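Local structure of lysyl oxidase (Pichia pastoris, 1RKY) at residues Ser143-Lys148 and Ser221-Leu226; Phe210-Met215 and Met225-Tyr230; Glu329-Glu334 and Val496-Gly501; Gln338-Glu343 and Ser357-Gly362. The protein probably oxidises primary amines, including diamines and the side-chain amine of peptidyl lysine, with the help of a copper ion and a topaquinone cofactor. All blocks are in the same frame, centred on the assembly; numbering follows the deposited sequence. Where two conformers were deposited one is given.

Contact 1. Residues Ser143-Lys148 and Ser221-Leu226. With NAG (2-acetamido-2-deoxy-beta-D-glucopyranose), chain D; XE (xenon), chain U.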
# COMPACT_ATOMS: atom_id res chain seq x y z
N SER A 143 3.90 41.25 -10.99
CA SER A 143 5.01 41.51 -10.07
C SER A 143 5.36 43.01 -10.05
O SER A 143 5.58 43.59 -9.00
CB SER A 143 6.24 40.71 -10.47
OG SER A 143 7.29 40.91 -9.54
N SER A 144 5.36 43.61 -11.23
CA SER A 144 5.58 45.06 -11.38
C SER A 144 4.48 45.87 -10.71
O SER A 144 4.78 46.87 -10.06
CB SER A 144 5.65 45.45 -12.86
OG SER A 144 5.82 46.85 -13.01
N PHE A 145 3.23 45.46 -10.87
CA PHE A 145 2.11 46.14 -10.27
C PHE A 145 2.19 46.08 -8.73
O PHE A 145 1.96 47.06 -8.03
CB PHE A 145 0.77 45.59 -10.78
CG PHE A 145 -0.40 45.99 -9.94
CD1 PHE A 145 -1.04 47.21 -10.14
CD2 PHE A 145 -0.85 45.16 -8.92
CE1 PHE A 145 -2.12 47.58 -9.34
CE2 PHE A 145 -1.92 45.54 -8.12
CZ PHE A 145 -2.56 46.74 -8.34
N LEU A 146 2.53 44.92 -8.19
CA LEU A 146 2.65 44.78 -6.75
C LEU A 146 3.77 45.62 -6.21
O LEU A 146 3.61 46.25 -5.16
CB LEU A 146 2.86 43.31 -6.35
CG LEU A 146 1.62 42.42 -6.51
CD1 LEU A 146 1.95 41.04 -5.93
CD2 LEU A 146 0.36 43.00 -5.89
N ASN A 147 4.90 45.63 -6.88
CA ASN A 147 6.05 46.43 -6.42
C ASN A 147 5.71 47.92 -6.39
O ASN A 147 6.11 48.64 -5.46
CB ASN A 147 7.25 46.20 -7.30
CG ASN A 147 8.46 46.94 -6.81
OD1 ASN A 147 8.96 46.67 -5.73
ND2 ASN A 147 8.94 47.89 -7.60
N LYS A 148 4.99 48.37 -7.40
CA LYS A 148 4.54 49.76 -7.51
C LYS A 148 3.70 50.17 -6.31
O LYS A 148 3.82 51.28 -5.80
CB LYS A 148 3.73 49.92 -8.80
CG LYS A 148 3.31 51.34 -9.17
CD LYS A 148 2.70 51.35 -10.58
CE LYS A 148 2.22 52.73 -11.02
NZ LYS A 148 2.42 52.92 -12.49
N SER A 221 -2.26 50.39 -16.12
CA SER A 221 -2.47 51.69 -15.47
C SER A 221 -3.83 51.77 -14.78
O SER A 221 -4.02 52.61 -13.88
CB SER A 221 -2.30 52.84 -16.50
OG SER A 221 -3.44 52.96 -17.29
N GLN A 222 -4.79 50.93 -15.17
CA GLN A 222 -6.12 50.89 -14.54
C GLN A 222 -6.27 49.82 -13.43
O GLN A 222 -7.30 49.78 -12.76
CB GLN A 222 -7.22 50.65 -15.57
CG GLN A 222 -7.21 51.59 -16.78
CD GLN A 222 -7.60 53.02 -16.42
OE1 GLN A 222 -8.76 53.28 -16.07
NE2 GLN A 222 -6.64 53.94 -16.50
N TRP A 223 -5.27 48.97 -13.26
CA TRP A 223 -5.26 48.01 -12.13
C TRP A 223 -5.16 48.75 -10.79
O TRP A 223 -4.49 49.77 -10.68
CB TRP A 223 -4.07 47.08 -12.28
CG TRP A 223 -4.20 46.15 -13.44
CD1 TRP A 223 -5.17 46.14 -14.39
CD2 TRP A 223 -3.34 45.05 -13.74
NE1 TRP A 223 -4.95 45.12 -15.29
CE2 TRP A 223 -3.84 44.42 -14.91
CE3 TRP A 223 -2.19 44.52 -13.15
CZ2 TRP A 223 -3.23 43.32 -15.50
CZ3 TRP A 223 -1.57 43.43 -13.75
CH2 TRP A 223 -2.10 42.84 -14.90
N LYS A 224 -5.83 48.24 -9.77
CA LYS A 224 -5.94 48.95 -8.50
C LYS A 224 -5.87 47.99 -7.31
O LYS A 224 -6.57 46.98 -7.30
CB LYS A 224 -7.30 49.68 -8.44
CG LYS A 224 -7.29 51.11 -8.98
CD LYS A 224 -8.72 51.65 -9.11
CE LYS A 224 -8.78 53.11 -9.58
NZ LYS A 224 -10.13 53.76 -9.29
N MET A 225 -5.09 48.33 -6.29
CA MET A 225 -5.18 47.64 -5.00
C MET A 225 -6.52 47.92 -4.31
O MET A 225 -6.91 49.06 -4.16
CB MET A 225 -4.00 48.01 -4.10
CG MET A 225 -3.77 47.07 -2.95
SD MET A 225 -3.08 45.48 -3.52
CE MET A 225 -1.48 45.88 -3.93
N LEU A 226 -7.24 46.87 -3.95
CA LEU A 226 -8.56 46.98 -3.37
C LEU A 226 -8.55 46.95 -1.85
O LEU A 226 -9.29 47.69 -1.22
CB LEU A 226 -9.49 45.87 -3.84
CG LEU A 226 -9.78 45.83 -5.33
CD1 LEU A 226 -10.52 44.56 -5.66
CD2 LEU A 226 -10.58 47.06 -5.73
C1 NAG D . 11.84 50.01 -3.28
C2 NAG D . 12.76 49.70 -4.46
C3 NAG D . 14.22 50.03 -4.15
C4 NAG D . 14.33 51.45 -3.60
C5 NAG D . 13.30 51.74 -2.50
C6 NAG D . 13.35 53.22 -2.15
C7 NAG D . 12.18 47.92 -6.08
C8 NAG D . 12.34 46.47 -6.46
N2 NAG D . 12.66 48.31 -4.89
O3 NAG D . 15.01 49.89 -5.32
O4 NAG D . 15.63 51.68 -3.08
O5 NAG D . 11.98 51.36 -2.89
O6 NAG D . 12.18 53.64 -1.48
O7 NAG D . 11.61 48.68 -6.87
XE XE U . -5.92 49.21 -0.66
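Phe-145 reaches from its helix to Trp-223 and meets it in a T-shaped pair: the edge of the indole is turned toward the face of the phenyl ring, with ring centroids 5.9 Å apart and planes at 75°. The indole atom doing the touching is Trp-223 CE3, which lies 3.9 Å from CB of Phe-145. The far rim of the phenyl ring is used as well. Phe-145 CE1 sits 3.6 Å from Trp-223 CB, and Phe-145 CZ comes within 3.6 Å of the backbone N of Met-225, which lies in the ring plane. With CG anti to the nitrogen of its own backbone (chi1 165°), Phe-145 carries its ring out to the backbone from Trp-223 to Met-225, a place that suits a broad, flat, apolar group. One helix position on, Leu-146 CD2 packs 3.9 Å from the methyl CE of Met-225, whose chain is bent back toward the helix. An alanine in place of Phe-145 is likely to open a gap between helix and strand and leave the indole edge without the face it points at. Farther out, Trp-223 NE1 is hydrogen-bonded to Gly-217 O, which probably helps to fix the indole's rotation, while Asn-147 ND2 donates to O7 of an N-acetylglucosamine. Helix 136-150 thus lies across strand 224-230 and its neighbour 209-214, where Phe-213 meets the Phe-145 ring and Phe-211 touches Leu-146.

Contact 2. Residues Phe210-Met215 and Met225-Tyr230. With XE (xenon), chain U.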
# COMPACT_ATOMS: atom_id res chain seq x y z
N PHE A 210 -1.98 40.22 4.10
CA PHE A 210 -2.72 39.90 2.86
C PHE A 210 -3.16 41.14 2.14
O PHE A 210 -3.23 42.23 2.72
CB PHE A 210 -3.91 39.00 3.15
CG PHE A 210 -3.56 37.81 3.97
CD1 PHE A 210 -3.77 37.81 5.33
CD2 PHE A 210 -2.89 36.73 3.39
CE1 PHE A 210 -3.39 36.72 6.12
CE2 PHE A 210 -2.49 35.63 4.18
CZ PHE A 210 -2.74 35.63 5.53
N PHE A 211 -3.42 40.96 0.86
CA PHE A 211 -3.96 42.00 0.02
C PHE A 211 -4.82 41.47 -1.11
O PHE A 211 -4.81 40.27 -1.41
CB PHE A 211 -2.82 42.87 -0.50
CG PHE A 211 -1.73 42.11 -1.16
CD1 PHE A 211 -1.82 41.77 -2.49
CD2 PHE A 211 -0.60 41.77 -0.46
CE1 PHE A 211 -0.77 41.06 -3.10
CE2 PHE A 211 0.42 41.07 -1.07
CZ PHE A 211 0.34 40.73 -2.38
N LYS A 212 -5.59 42.36 -1.71
CA LYS A 212 -6.51 42.04 -2.80
C LYS A 212 -6.40 43.12 -3.83
O LYS A 212 -6.37 44.30 -3.49
CB LYS A 212 -7.94 41.94 -2.33
CG LYS A 212 -8.95 41.43 -3.39
CD LYS A 212 -10.40 41.60 -2.92
CE LYS A 212 -11.42 41.08 -3.91
NZ LYS A 212 -12.83 41.24 -3.41
N PHE A 213 -6.36 42.73 -5.09
CA PHE A 213 -6.27 43.72 -6.17
C PHE A 213 -7.12 43.37 -7.36
O PHE A 213 -7.48 42.22 -7.59
CB PHE A 213 -4.81 43.97 -6.57
CG PHE A 213 -4.06 42.75 -7.12
CD1 PHE A 213 -3.91 42.58 -8.48
CD2 PHE A 213 -3.45 41.83 -6.25
CE1 PHE A 213 -3.21 41.47 -8.98
CE2 PHE A 213 -2.76 40.73 -6.75
CZ PHE A 213 -2.61 40.56 -8.10
N ASP A 214 -7.49 44.41 -8.10
CA ASP A 214 -8.23 44.28 -9.32
C ASP A 214 -7.24 44.42 -10.44
O ASP A 214 -6.53 45.41 -10.51
CB ASP A 214 -9.30 45.38 -9.41
CG ASP A 214 -10.18 45.22 -10.64
OD1 ASP A 214 -9.66 45.41 -11.76
OD2 ASP A 214 -11.39 44.91 -10.59
N MET A 215 -7.23 43.43 -11.34
CA MET A 215 -6.30 43.33 -12.46
C MET A 215 -7.07 43.16 -13.77
O MET A 215 -6.61 42.48 -14.70
CB MET A 215 -5.28 42.18 -12.25
CG MET A 215 -5.93 40.84 -11.99
SD MET A 215 -4.69 39.51 -12.03
CE MET A 215 -4.27 39.46 -13.80
N MET A 225 -5.09 48.33 -6.29
CA MET A 225 -5.18 47.64 -5.00
C MET A 225 -6.52 47.92 -4.31
O MET A 225 -6.91 49.06 -4.16
CB MET A 225 -4.00 48.01 -4.10
CG MET A 225 -3.77 47.07 -2.95
SD MET A 225 -3.08 45.48 -3.52
CE MET A 225 -1.48 45.88 -3.93
N LEU A 226 -7.24 46.87 -3.95
CA LEU A 226 -8.56 46.98 -3.37
C LEU A 226 -8.55 46.95 -1.85
O LEU A 226 -9.29 47.69 -1.22
CB LEU A 226 -9.49 45.87 -3.84
CG LEU A 226 -9.78 45.83 -5.33
CD1 LEU A 226 -10.52 44.56 -5.66
CD2 LEU A 226 -10.58 47.06 -5.73
N GLU A 227 -7.75 46.05 -1.28
CA GLU A 227 -7.76 45.82 0.16
C GLU A 227 -6.40 45.42 0.68
O GLU A 227 -5.59 44.80 -0.03
CB GLU A 227 -8.74 44.70 0.54
CG GLU A 227 -10.16 44.91 0.08
CD GLU A 227 -11.06 43.73 0.34
OE1 GLU A 227 -12.30 43.91 0.33
OE2 GLU A 227 -10.54 42.62 0.56
N TYR A 228 -6.14 45.80 1.93
CA TYR A 228 -5.10 45.21 2.74
C TYR A 228 -5.82 44.51 3.86
O TYR A 228 -6.78 45.04 4.41
CB TYR A 228 -4.15 46.27 3.28
CG TYR A 228 -3.33 46.90 2.18
CD1 TYR A 228 -3.44 48.25 1.87
CD2 TYR A 228 -2.45 46.14 1.44
CE1 TYR A 228 -2.70 48.81 0.84
CE2 TYR A 228 -1.71 46.68 0.41
CZ TYR A 228 -1.84 48.01 0.11
OH TYR A 228 -1.07 48.51 -0.92
N ILE A 229 -5.41 43.27 4.16
CA ILE A 229 -6.07 42.47 5.17
C ILE A 229 -5.02 42.00 6.18
O ILE A 229 -3.99 41.45 5.82
CB ILE A 229 -6.81 41.26 4.53
CG1 ILE A 229 -7.86 41.77 3.53
CG2 ILE A 229 -7.45 40.39 5.61
CD1 ILE A 229 -8.32 40.74 2.51
N TYR A 230 -5.28 42.27 7.45
CA TYR A 230 -4.32 41.92 8.50
C TYR A 230 -5.06 41.71 9.81
O TYR A 230 -5.95 42.51 10.18
CB TYR A 230 -3.21 42.99 8.63
CG TYR A 230 -2.25 42.74 9.77
CD1 TYR A 230 -1.13 41.95 9.59
CD2 TYR A 230 -2.48 43.28 11.04
CE1 TYR A 230 -0.26 41.70 10.61
CE2 TYR A 230 -1.58 43.04 12.09
CZ TYR A 230 -0.49 42.25 11.87
OH TYR A 230 0.43 42.00 12.85
XE XE U . -5.92 49.21 -0.66
O HOH W 1 -13.29 44.02 -2.71
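Lys-212 and the pair Leu-226 and Glu-227 form a classic beta bulge in an antiparallel hairpin. Both N-H groups reach the carbonyl of Lys-212 from the same face of its plane, at 2.8 Å from Leu-226 N and 3.1 Å from Glu-227 N to Lys-212 O. Beyond the bulge, Phe-210 and Ile-229 make a hydrogen-bonded pair. The tightly packed face is apolar: the sulfur SD of Met-225 lies 3.8 Å from Phe-213 CB and makes an oblique Met-aromatic contact with the Phe-211 ring, while Phe-211 CB touches Tyr-228 CD2 at 3.8 Å. A xenon atom rests 3.6 Å from Tyr-228 CE1, against the ring and the backbone around Met-225 O. The solvent side is the polar end of the other face, where Lys-212 and Glu-227 are only partly buried and extend alongside each other in one direction. Lys-212 is extended throughout, which carries its amine past Leu-226 CD1 and alongside the Glu-227 carboxylate. Farther along this face, Ile-229 packs on Trp-521 of the second subunit. The opposite charges, Lys-212 NZ and Glu-227 OE1, remain 4.6 Å apart and share a water that accepts from one and donates to the other, so their attraction is probably softened by solvent.

Contact 3. Residues Glu329-Glu334 and Val496-Gly501. With CA (calcium ion), chain H.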
# COMPACT_ATOMS: atom_id res chain seq x y z
N GLU A 329 -0.08 -9.18 -26.44
CA GLU A 329 -1.43 -8.65 -26.53
C GLU A 329 -1.49 -7.28 -25.84
O GLU A 329 -0.98 -7.13 -24.73
CB GLU A 329 -2.40 -9.58 -25.83
CG GLU A 329 -2.64 -10.93 -26.50
CD GLU A 329 -3.74 -11.69 -25.82
OE1 GLU A 329 -3.47 -12.27 -24.74
OE2 GLU A 329 -4.89 -11.66 -26.34
N ARG A 330 -2.04 -6.28 -26.53
CA ARG A 330 -2.24 -4.95 -25.97
C ARG A 330 -3.22 -5.08 -24.82
O ARG A 330 -4.31 -5.65 -24.99
CB ARG A 330 -2.81 -3.99 -27.00
CG ARG A 330 -3.08 -2.60 -26.45
CD ARG A 330 -3.64 -1.66 -27.45
NE ARG A 330 -2.73 -1.65 -28.57
CZ ARG A 330 -3.00 -2.15 -29.76
NH1 ARG A 330 -4.21 -2.61 -30.07
NH2 ARG A 330 -2.04 -2.15 -30.67
N ILE A 331 -2.84 -4.55 -23.67
CA ILE A 331 -3.79 -4.43 -22.55
C ILE A 331 -4.23 -3.01 -22.30
O ILE A 331 -5.38 -2.79 -21.92
CB ILE A 331 -3.19 -5.05 -21.26
CG1 ILE A 331 -2.85 -6.52 -21.47
CG2 ILE A 331 -4.18 -4.95 -20.07
CD1 ILE A 331 -1.85 -7.03 -20.50
N VAL A 332 -3.33 -2.04 -22.52
CA VAL A 332 -3.67 -0.62 -22.34
C VAL A 332 -3.22 0.16 -23.56
O VAL A 332 -2.05 0.15 -23.90
CB VAL A 332 -3.02 -0.03 -21.04
CG1 VAL A 332 -3.30 1.47 -20.89
CG2 VAL A 332 -3.47 -0.81 -19.77
N TYR A 333 -4.14 0.86 -24.21
CA TYR A 333 -3.76 1.76 -25.31
C TYR A 333 -2.98 2.98 -24.84
O TYR A 333 -1.96 3.36 -25.43
CB TYR A 333 -4.98 2.16 -26.15
CG TYR A 333 -4.58 3.16 -27.19
CD1 TYR A 333 -3.83 2.76 -28.31
CD2 TYR A 333 -4.89 4.50 -27.05
CE1 TYR A 333 -3.43 3.68 -29.25
CE2 TYR A 333 -4.47 5.45 -28.01
CZ TYR A 333 -3.73 5.02 -29.10
OH TYR A 333 -3.32 5.91 -30.04
N GLU A 334 -3.50 3.64 -23.81
CA GLU A 334 -2.93 4.86 -23.30
C GLU A 334 -3.06 4.84 -21.78
O GLU A 334 -4.15 4.58 -21.26
CB GLU A 334 -3.67 6.08 -23.86
CG GLU A 334 -3.23 7.40 -23.24
CD GLU A 334 -3.94 8.66 -23.74
OE1 GLU A 334 -3.55 9.76 -23.26
OE2 GLU A 334 -4.91 8.58 -24.55
N VAL A 496 -6.81 5.87 -17.98
CA VAL A 496 -6.41 4.46 -18.06
C VAL A 496 -7.27 3.85 -19.15
O VAL A 496 -8.37 3.38 -18.88
CB VAL A 496 -6.61 3.72 -16.71
CG1 VAL A 496 -6.15 2.32 -16.80
CG2 VAL A 496 -5.85 4.46 -15.58
N ASP A 497 -6.76 3.89 -20.38
CA ASP A 497 -7.50 3.36 -21.53
C ASP A 497 -7.17 1.88 -21.69
O ASP A 497 -6.40 1.46 -22.55
CB ASP A 497 -7.18 4.16 -22.77
CG ASP A 497 -8.03 3.78 -23.95
OD1 ASP A 497 -8.91 2.91 -23.76
OD2 ASP A 497 -7.83 4.26 -25.08
N LEU A 498 -7.77 1.09 -20.83
CA LEU A 498 -7.71 -0.36 -20.91
C LEU A 498 -8.50 -0.82 -22.14
O LEU A 498 -9.57 -0.32 -22.38
CB LEU A 498 -8.34 -0.99 -19.67
CG LEU A 498 -7.41 -1.09 -18.44
CD1 LEU A 498 -8.27 -1.17 -17.15
CD2 LEU A 498 -6.52 -2.27 -18.49
N ASP A 499 -7.90 -1.74 -22.89
CA ASP A 499 -8.54 -2.44 -24.00
C ASP A 499 -8.29 -3.92 -23.76
O ASP A 499 -7.33 -4.51 -24.28
CB ASP A 499 -7.90 -2.06 -25.34
CG ASP A 499 -8.20 -0.66 -25.81
OD1 ASP A 499 -9.13 0.08 -25.31
OD2 ASP A 499 -7.53 -0.23 -26.80
N VAL A 500 -9.14 -4.55 -22.97
CA VAL A 500 -8.93 -5.90 -22.51
C VAL A 500 -9.51 -6.87 -23.56
O VAL A 500 -10.72 -6.89 -23.82
CB VAL A 500 -9.63 -6.14 -21.13
CG1 VAL A 500 -9.39 -7.59 -20.65
CG2 VAL A 500 -9.14 -5.14 -20.09
N GLY A 501 -8.63 -7.63 -24.20
CA GLY A 501 -9.07 -8.51 -25.27
C GLY A 501 -9.80 -7.71 -26.33
O GLY A 501 -10.95 -8.03 -26.66
CA CA H . -10.52 1.19 -23.91
O HOH W 2 -6.65 -2.28 -28.56
O HOH W 3 -5.82 -7.71 -24.28
O HOH W 4 -7.07 6.91 -25.39
O HOH W 5 -12.09 -0.74 -23.96
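Ile-331 and Asp-499 make the first of three backbone hydrogen bonds that join the segments: Asp-499 N donates to Ile-331 O at 2.9 Å, Tyr-333 N to Asp-497 O, and Asp-497 N to Glu-334 O. Apolar packing fills one side, where Leu-498 CD2 lies 3.6 Å from Val-332 CG2 and also touches Ile-331 CG2. Val-332 sets CG1 opposite its own backbone N (chi1 176°), which turns CG2 to the leucine and leaves CG1 against the Asp-497 carbonyl. Were Val-332 only an alanine, Leu-498 CD2 would probably lose its CG2 partner and a gap would open beside the strand. These antiparallel strands belong to the beta-rich enzyme domain of the copper amine oxidases, and Ile-331 and Val-332 form a classic bulge against Ile-324 on the strand's other flank. Metal binding explains the two acids: a calcium ion takes Asp-497 OD1, Leu-498 O and Asp-499 OD1, the last at 2.3 Å, with a water, Asp-643 and Ile-644 completing the site. One oxygen of each acid thus binds the metal, while the OD2 atoms turn toward Tyr-333; that of Asp-497 lies 3.5 Å from Tyr-333 CD2 and also forms a salt bridge with Lys-65, the main outside polar partner of Asp-499 too. Water-mediated links come last. One water joins Arg-330 NH1 to Asp-499 OD2, the guanidinium standing at 88° to the carboxylate and engaged in salt bridges with Asp-323 and Asp-73. Another lies between Glu-334 OE2 and Asp-497 OD2, donating to both like-charged groups, and Lys-495 pairs with that glutamate.

Contact 4. Residues Gln338-Glu343 and Ser357-Gly362. With IMD (imidazole), chain S.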
# COMPACT_ATOMS: atom_id res chain seq x y z
N GLN A 338 -3.08 13.05 -16.00
CA GLN A 338 -3.82 14.11 -16.66
C GLN A 338 -3.74 15.44 -15.92
O GLN A 338 -3.72 16.48 -16.54
CB GLN A 338 -5.29 13.71 -16.75
CG GLN A 338 -5.55 12.57 -17.64
CD GLN A 338 -5.35 12.97 -19.07
OE1 GLN A 338 -5.92 13.96 -19.51
NE2 GLN A 338 -4.55 12.22 -19.80
N GLU A 339 -3.77 15.38 -14.60
CA GLU A 339 -3.86 16.60 -13.80
C GLU A 339 -3.51 16.24 -12.37
O GLU A 339 -3.66 15.08 -11.94
CB GLU A 339 -5.26 17.23 -13.88
CG GLU A 339 -5.47 18.52 -13.07
CD GLU A 339 -4.65 19.73 -13.46
OE1 GLU A 339 -3.42 19.75 -13.17
OE2 GLU A 339 -5.23 20.71 -14.01
N LEU A 340 -2.96 17.25 -11.69
CA LEU A 340 -2.70 17.22 -10.28
C LEU A 340 -3.18 18.53 -9.69
O LEU A 340 -2.81 19.60 -10.19
CB LEU A 340 -1.21 17.10 -9.98
CG LEU A 340 -0.40 16.05 -10.73
CD1 LEU A 340 0.15 16.63 -12.01
CD2 LEU A 340 0.72 15.51 -9.85
N ILE A 341 -4.00 18.46 -8.63
CA ILE A 341 -4.46 19.65 -7.95
C ILE A 341 -4.03 19.65 -6.50
O ILE A 341 -3.80 18.60 -5.90
CB ILE A 341 -6.02 19.84 -8.05
CG1 ILE A 341 -6.76 18.66 -7.40
CG2 ILE A 341 -6.42 20.07 -9.52
CD1 ILE A 341 -8.22 18.87 -7.21
N ALA A 342 -3.97 20.85 -5.93
CA ALA A 342 -3.74 21.06 -4.52
C ALA A 342 -4.68 22.17 -4.10
O ALA A 342 -4.52 23.34 -4.50
CB ALA A 342 -2.29 21.44 -4.25
N GLU A 343 -5.67 21.78 -3.32
CA GLU A 343 -6.79 22.64 -2.88
C GLU A 343 -6.76 22.84 -1.38
O GLU A 343 -6.91 21.91 -0.61
CB GLU A 343 -8.10 22.05 -3.33
CG GLU A 343 -9.31 22.90 -2.94
CD GLU A 343 -10.63 22.23 -3.20
OE1 GLU A 343 -11.66 22.95 -3.22
OE2 GLU A 343 -10.68 21.00 -3.38
N SER A 357 -3.59 24.11 -10.21
CA SER A 357 -3.57 23.15 -11.29
C SER A 357 -2.11 23.00 -11.68
O SER A 357 -1.54 23.88 -12.33
CB SER A 357 -4.38 23.64 -12.49
OG SER A 357 -3.95 23.00 -13.70
N ASP A 358 -1.52 21.85 -11.37
CA ASP A 358 -0.10 21.70 -11.62
C ASP A 358 0.24 21.58 -13.09
O ASP A 358 1.36 21.97 -13.48
CB ASP A 358 0.55 20.62 -10.76
CG ASP A 358 0.88 21.11 -9.37
OD1 ASP A 358 0.91 22.34 -9.15
OD2 ASP A 358 1.09 20.36 -8.41
N ILE A 359 -0.69 21.14 -13.94
CA ILE A 359 -0.37 21.13 -15.38
C ILE A 359 -0.34 22.51 -16.00
O ILE A 359 0.29 22.69 -17.01
CB ILE A 359 -1.29 20.19 -16.22
CG1 ILE A 359 -2.72 20.68 -16.30
CG2 ILE A 359 -1.18 18.77 -15.67
CD1 ILE A 359 -3.60 19.87 -17.22
N SER A 360 -1.02 23.48 -15.38
CA SER A 360 -0.87 24.88 -15.83
C SER A 360 0.57 25.36 -15.66
O SER A 360 1.10 26.02 -16.54
CB SER A 360 -1.86 25.80 -15.12
OG SER A 360 -1.49 26.07 -13.78
N TYR A 361 1.20 25.03 -14.55
CA TYR A 361 2.62 25.34 -14.32
C TYR A 361 3.53 24.46 -15.19
O TYR A 361 4.59 24.88 -15.65
CB TYR A 361 2.98 25.18 -12.85
CG TYR A 361 2.26 26.19 -12.02
CD1 TYR A 361 1.05 25.89 -11.40
CD2 TYR A 361 2.73 27.51 -11.94
CE1 TYR A 361 0.36 26.82 -10.67
CE2 TYR A 361 2.01 28.46 -11.21
CZ TYR A 361 0.84 28.11 -10.57
OH TYR A 361 0.12 29.06 -9.86
N GLY A 362 3.10 23.23 -15.40
CA GLY A 362 3.85 22.22 -16.13
C GLY A 362 4.47 21.21 -15.17
O GLY A 362 5.17 21.58 -14.21
N1 IMD S . 2.06 24.74 -7.67
C2 IMD S . 2.54 24.02 -6.64
N3 IMD S . 3.11 24.87 -5.75
C4 IMD S . 2.99 26.12 -6.22
C5 IMD S . 2.32 26.04 -7.44
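Asp-358, predicted to be the proton acceptor of the active site, opens a short, weakly bonded helix that is tethered to strand 329-345 at Leu-340. The backbone N of Asp-358 donates to Leu-340 O at 2.8 Å and 172°, almost in line with the carbonyl, and the CB atoms of the two residues touch. Ser-357, at the N-cap position, gives its hydroxyl to Glu-339: OG to OE2 is 2.6 Å, on the syn side and 19° out of the carboxylate plane. The same OG weakly accepts from Ser-360 N, so a serine suits the place by donating and capping at once. Glu-339 bends at its second torsion (chi2 64°), which brings OE1 back to the N-H of Leu-340 and toward the helix start. There OE1 takes Leu-340 N with its anti lone pair. The syn lone pair of Glu-339 OE1 receives Ile-359 N at 3.2 Å. The branched Ile-359 lies crosswise over this group, its CG1 3.3 Å from Glu-339 OE1. An imidazole, probably from the crystallisation liquor, donates from N1 to Asp-358 OD1 at 3.0 Å and is also bound by Asn-437, with its C5 over one face of the Tyr-361 ring, toward the rim. With Ser-615 and Gln-595 also hydrogen-bonded to OE2, the buried Glu-339 carboxylate is gripped at both oxygens, probably stays ionised and probably helps to hold the helix start that carries Asp-358.

How the contacts relate
Following the chain from the N terminus, contact 1 opens in helix 136-150 and closes some 70 residues later at strand 224-230. Contact 2 opens within that span, at strand 209-214, and ends on the same strand, closing a hairpin. The two share Met-225 and Leu-226, and together they tie the helix to neighbouring strands of one five-stranded sheet. Both are complete before the enzyme domain's pair begins. Contact 3 joins the start of strand 329-345 to the end of strand 483-498 across a loop of 161 residues. Within that loop contact 4 closes a much shorter one, joining the later part of strand 329-345 to the helix at 358-361. Contacts 1 and 3 lie on opposite sides of the chain's centre, their centres about 51 Å apart.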